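Local coordinates for Lysine/ornithine decarboxylase (PDB 5GJO) that decarboxylates L-lysine and L-ornithine to cadaverine and putrescine, using pyridoxal 5'-phosphate as cofactor and working as a homodimer, at the interface of chains A and B. Coordinates in Å, arbitrary orientation; residue numbers count along the deposited sequence, not the author numbering. Chains: chain A/B, Lysine/ornithine decarboxylase.

The interface of chains A and B. Residues chain A 52, 73, 77, 353; chain B 324, 361-363.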
ATOM      1  N   LYS A  52       1.267  -0.626  15.396  1.00 11.64           N
ATOM      2  CA  LYS A  52       0.947  -0.237  14.027  1.00 12.58           C
ATOM      3  C   LYS A  52       2.234   0.192  13.283  1.00 12.78           C
ATOM      4  O   LYS A  52       2.335   0.033  12.095  1.00 11.83           O
ATOM      5  CB  LYS A  52      -0.038   0.947  14.023  1.00 15.51           C
ATOM      6  CG  LYS A  52       0.374   2.087  14.937  1.00 16.94           C
ATOM      7  CD  LYS A  52      -0.608   3.253  14.992  1.00 22.23           C
ATOM      8  CE  LYS A  52      -2.019   2.814  15.355  1.00 23.75           C
ATOM      9  NZ  LYS A  52      -2.190   2.419  16.771  1.00 22.03           N
ATOM     10  N   ALA A  73      -4.841  -1.340  17.254  1.00 15.40           N
ATOM     11  CA  ALA A  73      -5.743  -0.585  16.350  1.00 14.90           C
ATOM     12  C   ALA A  73      -6.847  -1.398  15.769  1.00 13.96           C
ATOM     13  O   ALA A  73      -7.693  -0.806  15.081  1.00 15.72           O
ATOM     14  CB  ALA A  73      -4.930  -0.057  15.183  1.00 16.39           C
ATOM     15  N   GLU A  77      -4.387  -6.918  15.179  1.00 16.69           N
ATOM     16  CA  GLU A  77      -3.307  -6.597  16.089  1.00 14.60           C
ATOM     17  C   GLU A  77      -3.445  -7.306  17.437  1.00 15.75           C
ATOM     18  O   GLU A  77      -2.493  -7.798  17.990  1.00 14.01           O
ATOM     19  CB  GLU A  77      -3.176  -5.080  16.239  1.00 16.09           C
ATOM     20  CG  GLU A  77      -2.649  -4.448  14.968  1.00 15.34           C
ATOM     21  CD  GLU A  77      -2.181  -3.010  15.112  1.00 16.61           C
ATOM     22  OE1 GLU A  77      -2.514  -2.390  16.107  1.00 18.95           O
ATOM     23  OE2 GLU A  77      -1.513  -2.522  14.206  1.00 16.24           O
ATOM     24  N   TYR A 353       6.452   2.376   9.789  1.00 10.26           N
ATOM     25  CA  TYR A 353       5.548   2.787   8.696  1.00 10.92           C
ATOM     26  C   TYR A 353       6.141   2.538   7.284  1.00 12.77           C
ATOM     27  O   TYR A 353       6.047   3.358   6.388  1.00 13.22           O
ATOM     28  CB  TYR A 353       5.021   4.196   8.868  1.00 11.94           C
ATOM     29  CG  TYR A 353       4.374   4.405  10.246  1.00 11.85           C
ATOM     30  CD1 TYR A 353       3.168   3.796  10.580  1.00 13.12           C
ATOM     31  CD2 TYR A 353       4.988   5.175  11.201  1.00 13.05           C
ATOM     32  CE1 TYR A 353       2.628   4.001  11.815  1.00 14.03           C
ATOM     33  CE2 TYR A 353       4.463   5.394  12.471  1.00 14.07           C
ATOM     34  CZ  TYR A 353       3.257   4.766  12.791  1.00 12.96           C
ATOM     35  OH  TYR A 353       2.661   4.930  14.037  1.00 12.63           O
TER
ATOM     36  N   CYS B 324      -6.030   4.667  11.932  1.00 14.86           N
ATOM     37  CA  CYS B 324      -5.680   5.687  12.896  1.00 17.03           C
ATOM     38  C   CYS B 324      -4.881   6.826  12.277  1.00 16.38           C
ATOM     39  O   CYS B 324      -4.313   7.626  12.973  1.00 16.43           O
ATOM     40  CB  CYS B 324      -4.877   5.101  14.045  1.00 19.14           C
ATOM     41  SG  CYS B 324      -5.898   4.004  15.028  1.00 22.27           S
ATOM     42  N   PHE B 361      -2.154  -2.677   6.946  1.00 12.50           N
ATOM     43  CA  PHE B 361      -1.783  -1.573   7.820  1.00 13.18           C
ATOM     44  C   PHE B 361      -2.790  -1.520   8.973  1.00 13.46           C
ATOM     45  O   PHE B 361      -3.960  -1.730   8.787  1.00 13.17           O
ATOM     46  CB  PHE B 361      -1.834  -0.272   7.027  1.00 13.49           C
ATOM     47  CG  PHE B 361      -1.293   0.933   7.742  1.00 15.55           C
ATOM     48  CD1 PHE B 361       0.043   1.217   7.713  1.00 22.39           C
ATOM     49  CD2 PHE B 361      -2.136   1.843   8.334  1.00 14.79           C
ATOM     50  CE1 PHE B 361       0.545   2.338   8.322  1.00 23.20           C
ATOM     51  CE2 PHE B 361      -1.644   2.958   8.956  1.00 18.17           C
ATOM     52  CZ  PHE B 361      -0.300   3.211   8.952  1.00 19.01           C
ATOM     53  N   ASN B 362      -2.276  -1.317  10.175  1.00 12.37           N
ATOM     54  CA  ASN B 362      -3.065  -1.246  11.384  1.00 12.41           C
ATOM     55  C   ASN B 362      -3.626  -2.626  11.741  1.00 12.34           C
ATOM     56  O   ASN B 362      -4.443  -2.744  12.616  1.00 13.56           O
ATOM     57  CB  ASN B 362      -4.232  -0.277  11.242  1.00 13.49           C
ATOM     58  CG  ASN B 362      -3.912   1.149  11.684  1.00 14.44           C
ATOM     59  OD1 ASN B 362      -4.813   1.880  12.024  1.00 16.25           O
ATOM     60  ND2 ASN B 362      -2.653   1.540  11.650  1.00 17.08           N
ATOM     61  N   GLY B 363      -3.174  -3.649  11.041  1.00 11.60           N
ATOM     62  CA  GLY B 363      -3.595  -5.006  11.309  1.00 12.52           C
ATOM     63  C   GLY B 363      -4.925  -5.440  10.697  1.00 14.49           C
ATOM     64  O   GLY B 363      -5.344  -6.548  10.860  1.00 17.10           O
TER
HETATM   65  O   HOH W   1       0.343  -2.045  10.840  1.00 29.46           O
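The 3-10 helix 361-363 of chain B, with the loop carrying B:Cys324, enters chain A between the 3-10 helix 51-53, the loop residues A:Ala73 and A:Tyr353, and helix 75-83. This patch is part of the active site shared across the homodimer: A:Lys52 is the lysine that forms the Schiff base with pyridoxal 5'-phosphate in this family, although that link is absent in this structure, and B:Cys324 is the probable proton donor supplied by the partner. B:Asn362 lies side by side with A:Lys52, its amide ND2 3.6 Å from the lysine CB. On the other side of that amide, OD1 of B:Asn362 accepts a hydrogen bond from the backbone N of B:Cys324 at 3.0 Å, with the donor tilted 21° from the carbonyl plane; this bond within chain B would help to position the cysteine loop. The lysine chain bends at chi3 (54°) and chi4 (72°), and CE of A:Lys52 passes 3.9 Å from CB of B:Cys324. Helix 75-83 contributes A:Glu77, whose carboxylate OE2 lies 3.2 Å from the carbonyl carbon C of B:Asn362. OE1 of A:Glu77 accepts a hydrogen bond from the backbone N of A:Ala73 at 2.8 Å, met from above the carboxylate plane, which ties the A:Ala73 loop to the helix. An alanine in place of A:Glu77 would probably leave that N-H without its acceptor and open a gap beside the B:Asn362–B:Gly363 peptide. The two rings of A:Tyr353 and B:Phe361 are inclined, neither parallel nor perpendicular, CD1 of A:Tyr353 meeting CE1 of B:Phe361 at 3.8 Å. One water bridges the chains, accepting a hydrogen bond from the backbone N of B:Asn362 at 2.8 Å and lying 3.1 Å from the carbonyl O of A:Lys52.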